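Mucin-like protocadherin (Homo sapiens, PDB 6OAE) probably joins adjacent epithelial microvilli through calcium-dependent heterophilic complexes with CDHR2, and is represented here by two extracellular cadherin repeats. Local coordinates at residues E142-A147 with R172-F177; T104-V109 with T198-V203. One frame throughout, in Å; residues are numbered along the deposited sequence.

Interaction 1. Residues E142-A147 with R172-F177; sequences EMTAGA and RPNMTF
With chi1 at 56°, the hydroxyl of T144 is held between its own backbone N and carbonyl carbon, a crowded position that turns OG1 onto the strand beginning at N174. There it accepts the backbone amide of T176 in an almost straight bond, T176 N to T144 OG1 3.0 Å with 173° at the hydrogen. A threonine side chain thus takes the place of a main-chain acceptor just where regular pairing has ended, E142 and F177 forming the one antiparallel, non-hydrogen-bonded bridge. The carbonyl of the same T176 receives the amide of M143, M143 N to T176 O 2.8 Å, from above the carbonyl plane, and T144 N adds a weak second bond to that oxygen. Both main-chain polar groups of T176 are therefore gripped by the departing chain. Its side chain lies alongside that of M143 and points the same way, M143 SD reaching T176 CG2 at 3.4 Å. T176 OG1, anti to its carbonyl carbon, donates in plane to a lone pair of N174 OD1.

From T144 to A147 the chain makes a type II beta turn, with G146 at positive phi. F177 CG is anti to its carbonyl carbon (chi1 -65°), which swings the ring back against A147 although the CB bond points away: A147 CB packs on F177 CZ at 3.6 Å, and A147 O lies at the ring edge, near its plane. M175 CG meets A147 CB at 3.9 Å, roughly at right angles to this. E142 OE2 bonds S148 OG just past the turn.

This is the exit from strand 137-142, one of two outermost strands in the second cadherin repeat's four-stranded sheet. Strand 174-182 pairs on its other edge with 194-204, while M175 and F177 reach F151 of strand 151-155.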
loop_
_atom_site.group_PDB
_atom_site.type_symbol
_atom_site.label_atom_id
_atom_site.label_comp_id
_atom_site.label_asym_id
_atom_site.label_seq_id
_atom_site.Cartn_x
_atom_site.Cartn_y
_atom_site.Cartn_z
ATOM N N GLU A 142 20.189 6.520 -17.601
ATOM C CA GLU A 142 20.343 6.678 -19.068
ATOM C C GLU A 142 20.511 5.286 -19.685
ATOM O O GLU A 142 21.208 4.438 -19.094
ATOM C CB GLU A 142 21.471 7.630 -19.459
ATOM C CG GLU A 142 22.848 7.208 -19.019
ATOM C CD GLU A 142 23.910 8.206 -19.427
ATOM O OE1 GLU A 142 25.039 7.769 -19.663
ATOM O OE2 GLU A 142 23.595 9.417 -19.525
ATOM N N MET A 143 19.840 5.078 -20.810
ATOM C CA MET A 143 19.916 3.861 -21.647
ATOM C C MET A 143 20.868 4.156 -22.811
ATOM O O MET A 143 21.649 3.274 -23.159
ATOM C CB MET A 143 18.531 3.497 -22.175
ATOM C CG MET A 143 18.292 2.020 -22.264
ATOM S SD MET A 143 17.005 1.649 -23.465
ATOM C CE MET A 143 17.926 1.855 -24.991
ATOM N N THR A 144 20.780 5.360 -23.387
ATOM C CA THR A 144 21.681 5.867 -24.454
ATOM C C THR A 144 22.698 6.809 -23.786
ATOM O O THR A 144 22.291 7.605 -22.923
ATOM C CB THR A 144 20.837 6.427 -25.604
ATOM O OG1 THR A 144 19.950 7.434 -25.110
ATOM C CG2 THR A 144 20.029 5.343 -26.290
ATOM N N ALA A 145 23.980 6.696 -24.143
ATOM C CA ALA A 145 25.099 7.429 -23.491
ATOM C C ALA A 145 24.901 8.944 -23.663
ATOM O O ALA A 145 24.555 9.391 -24.779
ATOM C CB ALA A 145 26.438 6.975 -24.040
ATOM N N GLY A 146 25.087 9.702 -22.579
ATOM C CA GLY A 146 24.960 11.170 -22.572
ATOM C C GLY A 146 23.550 11.646 -22.251
ATOM O O GLY A 146 23.410 12.826 -22.011
ATOM N N ALA A 147 22.547 10.770 -22.223
ATOM C CA ALA A 147 21.125 11.157 -22.044
ATOM C C ALA A 147 20.932 11.937 -20.733
ATOM O O ALA A 147 20.198 12.954 -20.740
ATOM C CB ALA A 147 20.245 9.939 -22.101
ATOM N N ARG A 172 21.946 14.990 -30.938
ATOM C CA ARG A 172 21.265 13.928 -30.144
ATOM C C ARG A 172 19.750 14.076 -30.268
ATOM O O ARG A 172 19.113 14.709 -29.432
ATOM C CB ARG A 172 21.794 13.986 -28.712
ATOM C CG ARG A 172 21.470 12.737 -27.913
ATOM C CD ARG A 172 22.198 12.707 -26.596
ATOM N NE ARG A 172 23.538 12.161 -26.740
ATOM C CZ ARG A 172 24.679 12.857 -26.812
ATOM N NH1 ARG A 172 25.818 12.199 -26.943
ATOM N NH2 ARG A 172 24.697 14.183 -26.757
ATOM N N PRO A 173 19.138 13.520 -31.333
ATOM C CA PRO A 173 17.694 13.621 -31.527
ATOM C C PRO A 173 16.880 12.636 -30.683
ATOM O O PRO A 173 15.702 12.862 -30.572
ATOM C CB PRO A 173 17.507 13.261 -32.997
ATOM C CG PRO A 173 18.635 12.269 -33.249
ATOM C CD PRO A 173 19.793 12.775 -32.420
ATOM N N ASN A 174 17.521 11.579 -30.167
ATOM C CA ASN A 174 16.864 10.508 -29.357
ATOM C C ASN A 174 17.634 10.330 -28.054
ATOM O O ASN A 174 18.883 10.212 -28.108
ATOM C CB ASN A 174 16.765 9.156 -30.081
ATOM C CG ASN A 174 16.263 8.023 -29.195
ATOM O OD1 ASN A 174 16.948 7.587 -28.260
ATOM N ND2 ASN A 174 15.073 7.523 -29.486
ATOM N N MET A 175 16.914 10.314 -26.928
ATOM C CA MET A 175 17.466 10.035 -25.576
ATOM C C MET A 175 16.521 9.024 -24.926
ATOM O O MET A 175 15.314 9.318 -24.841
ATOM C CB MET A 175 17.562 11.294 -24.711
ATOM C CG MET A 175 18.814 12.113 -24.992
ATOM S SD MET A 175 18.591 13.895 -25.039
ATOM C CE MET A 175 17.334 14.032 -26.301
ATOM N N THR A 176 17.035 7.874 -24.501
ATOM C CA THR A 176 16.207 6.839 -23.841
ATOM C C THR A 176 16.695 6.632 -22.413
ATOM O O THR A 176 17.925 6.630 -22.172
ATOM C CB THR A 176 16.145 5.557 -24.667
ATOM O OG1 THR A 176 15.606 5.933 -25.932
ATOM C CG2 THR A 176 15.263 4.503 -24.041
ATOM N N PHE A 177 15.735 6.458 -21.508
ATOM C CA PHE A 177 15.954 6.262 -20.063
ATOM C C PHE A 177 15.182 5.051 -19.568
ATOM O O PHE A 177 14.104 4.764 -20.104
ATOM C CB PHE A 177 15.443 7.456 -19.270
ATOM C CG PHE A 177 16.176 8.738 -19.535
ATOM C CD1 PHE A 177 17.379 8.997 -18.914
ATOM C CD2 PHE A 177 15.645 9.685 -20.388
ATOM C CE1 PHE A 177 18.049 10.194 -19.143
ATOM C CE2 PHE A 177 16.325 10.872 -20.632
ATOM C CZ PHE A 177 17.529 11.124 -20.005
#

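Interaction 2. Residues T104-V109 with T198-V203; sequences TKEIRV and TLVLNV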
loop_
_atom_site.group_PDB
_atom_site.type_symbol
_atom_site.label_atom_id
_atom_site.label_comp_id
_atom_site.label_asym_id
_atom_site.label_seq_id
_atom_site.Cartn_x
_atom_site.Cartn_y
_atom_site.Cartn_z
ATOM N N THR A 104 6.739 1.146 -22.038
ATOM C CA THR A 104 7.639 2.026 -22.824
ATOM C C THR A 104 6.772 3.121 -23.435
ATOM O O THR A 104 5.688 2.786 -23.969
ATOM C CB THR A 104 8.407 1.306 -23.936
ATOM O OG1 THR A 104 9.192 0.222 -23.427
ATOM C CG2 THR A 104 9.322 2.260 -24.677
ATOM N N LYS A 105 7.249 4.358 -23.373
ATOM C CA LYS A 105 6.473 5.580 -23.688
ATOM C C LYS A 105 7.397 6.599 -24.366
ATOM O O LYS A 105 8.551 6.726 -23.892
ATOM C CB LYS A 105 5.935 6.122 -22.362
ATOM C CG LYS A 105 5.002 7.309 -22.444
ATOM C CD LYS A 105 5.014 8.182 -21.193
ATOM C CE LYS A 105 4.266 7.596 -20.019
ATOM N NZ LYS A 105 2.952 8.247 -19.783
ATOM N N GLU A 106 6.901 7.302 -25.395
ATOM C CA GLU A 106 7.671 8.335 -26.136
ATOM C C GLU A 106 7.077 9.725 -25.864
ATOM O O GLU A 106 5.850 9.836 -25.771
ATOM C CB GLU A 106 7.692 7.969 -27.622
ATOM C CG GLU A 106 8.055 6.509 -27.850
ATOM C CD GLU A 106 8.720 6.195 -29.177
ATOM O OE1 GLU A 106 8.713 7.081 -30.063
ATOM O OE2 GLU A 106 9.247 5.066 -29.321
ATOM N N ILE A 107 7.943 10.733 -25.737
ATOM C CA ILE A 107 7.551 12.162 -25.600
ATOM C C ILE A 107 8.351 12.945 -26.645
ATOM O O ILE A 107 9.578 12.768 -26.685
ATOM C CB ILE A 107 7.807 12.714 -24.182
ATOM C CG1 ILE A 107 6.939 12.033 -23.108
ATOM C CG2 ILE A 107 7.608 14.235 -24.175
ATOM C CD1 ILE A 107 7.361 10.628 -22.720
ATOM N N ARG A 108 7.690 13.788 -27.425
ATOM C CA ARG A 108 8.371 14.690 -28.381
ATOM C C ARG A 108 8.614 16.030 -27.681
ATOM O O ARG A 108 7.696 16.545 -26.997
ATOM C CB ARG A 108 7.593 14.691 -29.698
ATOM C CG ARG A 108 7.858 13.396 -30.453
ATOM C CD ARG A 108 6.876 13.040 -31.513
ATOM N NE ARG A 108 5.525 12.938 -31.021
ATOM C CZ ARG A 108 5.031 11.954 -30.267
ATOM N NH1 ARG A 108 5.781 10.931 -29.868
ATOM N NH2 ARG A 108 3.757 12.004 -29.912
ATOM N N VAL A 109 9.818 16.572 -27.830
ATOM C CA VAL A 109 10.250 17.827 -27.153
ATOM C C VAL A 109 10.857 18.738 -28.208
ATOM O O VAL A 109 11.787 18.295 -28.922
ATOM C CB VAL A 109 11.266 17.557 -26.031
ATOM C CG1 VAL A 109 11.312 18.718 -25.048
ATOM C CG2 VAL A 109 10.993 16.262 -25.294
ATOM N N THR A 198 10.347 2.339 -19.668
ATOM C CA THR A 198 11.282 3.013 -20.606
ATOM C C THR A 198 10.652 4.360 -21.000
ATOM O O THR A 198 9.414 4.423 -21.212
ATOM C CB THR A 198 11.655 2.071 -21.764
ATOM O OG1 THR A 198 12.467 0.995 -21.271
ATOM C CG2 THR A 198 12.443 2.758 -22.854
ATOM N N LEU A 199 11.465 5.421 -21.037
ATOM C CA LEU A 199 11.065 6.761 -21.509
ATOM C C LEU A 199 11.916 7.067 -22.727
ATOM O O LEU A 199 13.140 6.949 -22.629
ATOM C CB LEU A 199 11.323 7.843 -20.459
ATOM C CG LEU A 199 10.502 7.761 -19.182
ATOM C CD1 LEU A 199 10.937 8.868 -18.243
ATOM C CD2 LEU A 199 9.024 7.861 -19.497
ATOM N N VAL A 200 11.275 7.455 -23.808
ATOM C CA VAL A 200 11.960 7.850 -25.064
ATOM C C VAL A 200 11.665 9.336 -25.269
ATOM O O VAL A 200 10.474 9.688 -25.425
ATOM C CB VAL A 200 11.491 6.979 -26.233
ATOM C CG1 VAL A 200 12.100 7.442 -27.533
ATOM C CG2 VAL A 200 11.800 5.506 -25.986
ATOM N N LEU A 201 12.704 10.165 -25.259
ATOM C CA LEU A 201 12.619 11.616 -25.531
ATOM C C LEU A 201 13.099 11.823 -26.970
ATOM O O LEU A 201 14.307 11.507 -27.241
ATOM C CB LEU A 201 13.491 12.370 -24.528
ATOM C CG LEU A 201 12.909 12.562 -23.119
ATOM C CD1 LEU A 201 11.791 13.566 -23.131
ATOM C CD2 LEU A 201 12.413 11.269 -22.508
ATOM N N ASN A 202 12.202 12.284 -27.836
ATOM C CA ASN A 202 12.477 12.527 -29.274
ATOM C C ASN A 202 12.484 14.039 -29.516
ATOM O O ASN A 202 11.422 14.675 -29.322
ATOM C CB ASN A 202 11.468 11.805 -30.162
ATOM C CG ASN A 202 11.859 11.864 -31.619
ATOM O OD1 ASN A 202 13.039 11.747 -31.948
ATOM N ND2 ASN A 202 10.877 12.038 -32.494
ATOM N N VAL A 203 13.635 14.582 -29.906
ATOM C CA VAL A 203 13.814 16.035 -30.138
ATOM C C VAL A 203 13.216 16.321 -31.509
ATOM O O VAL A 203 13.565 15.612 -32.443
ATOM C CB VAL A 203 15.289 16.465 -30.055
ATOM C CG1 VAL A 203 15.465 17.952 -30.310
ATOM C CG2 VAL A 203 15.902 16.091 -28.723
#
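Strands 104-109 and 198-203 run parallel, their axes 4.6 Å apart at closest approach and their directions 26° apart, with T104 facing T198 and V109 facing V203. Five backbone bonds join them, donated alternately from each side. The straightest runs from N202 N to I107 O, 2.9 Å with 174° at the hydrogen, whereas K105 N reaches T198 O at 3.1 Å from above the carbonyl plane. CA-H...O contacts supplement these, as from E106 CA to V200 O at 3.2 Å.

On one face T104 and T198 lie side by side: each CG2 is anti to its backbone N, and the two methyls meet at 3.6 Å. The extended E106 runs along V200, its CG 3.8 Å from V200 CB, so the closest approach is made by aliphatic carbons. R108 crosses N202 obliquely. The other face is mainly apolar: V109 CG2, beside its own backbone N, presses on L201 CD1 at 3.5 Å, and I107 CB approaches L201 CD1 from a second side at 4.2 Å. K105, the exception, bends away at chi3 and chi4, its ammonium bonding Q124 O and forming a cation-pi contact with F102.

First and last strands pair in parallel here, as in the Greek-key sandwich of cadherin repeats; this is the second repeat. I107 and V109 also pack on I120 and V119 of strand 118-120, 174-182 flanks the far edge of 198-203, and 104-110 forms one edge of the sheet.

From the N terminus, the chain passes through the first cadherin repeat and the calcium-binding linker before entering strand 104-110 of the second. Interaction 2 closes the long loop, joining this first strand to the last, 194-204, some 90 residues later. Interaction 1 is nested inside it, tying the end of strand 137-142 to the start of 174-182 across 24 intervening residues. The two meet in one mixed sheet, order 104-110, 194-204, 174-182, 137-142, and their centres are about 10 Å apart. The join is direct: P173 O and M175 O probably accept hydrogen bonds from V203 N and L201 N, and M175 CE packs on V203 CG2.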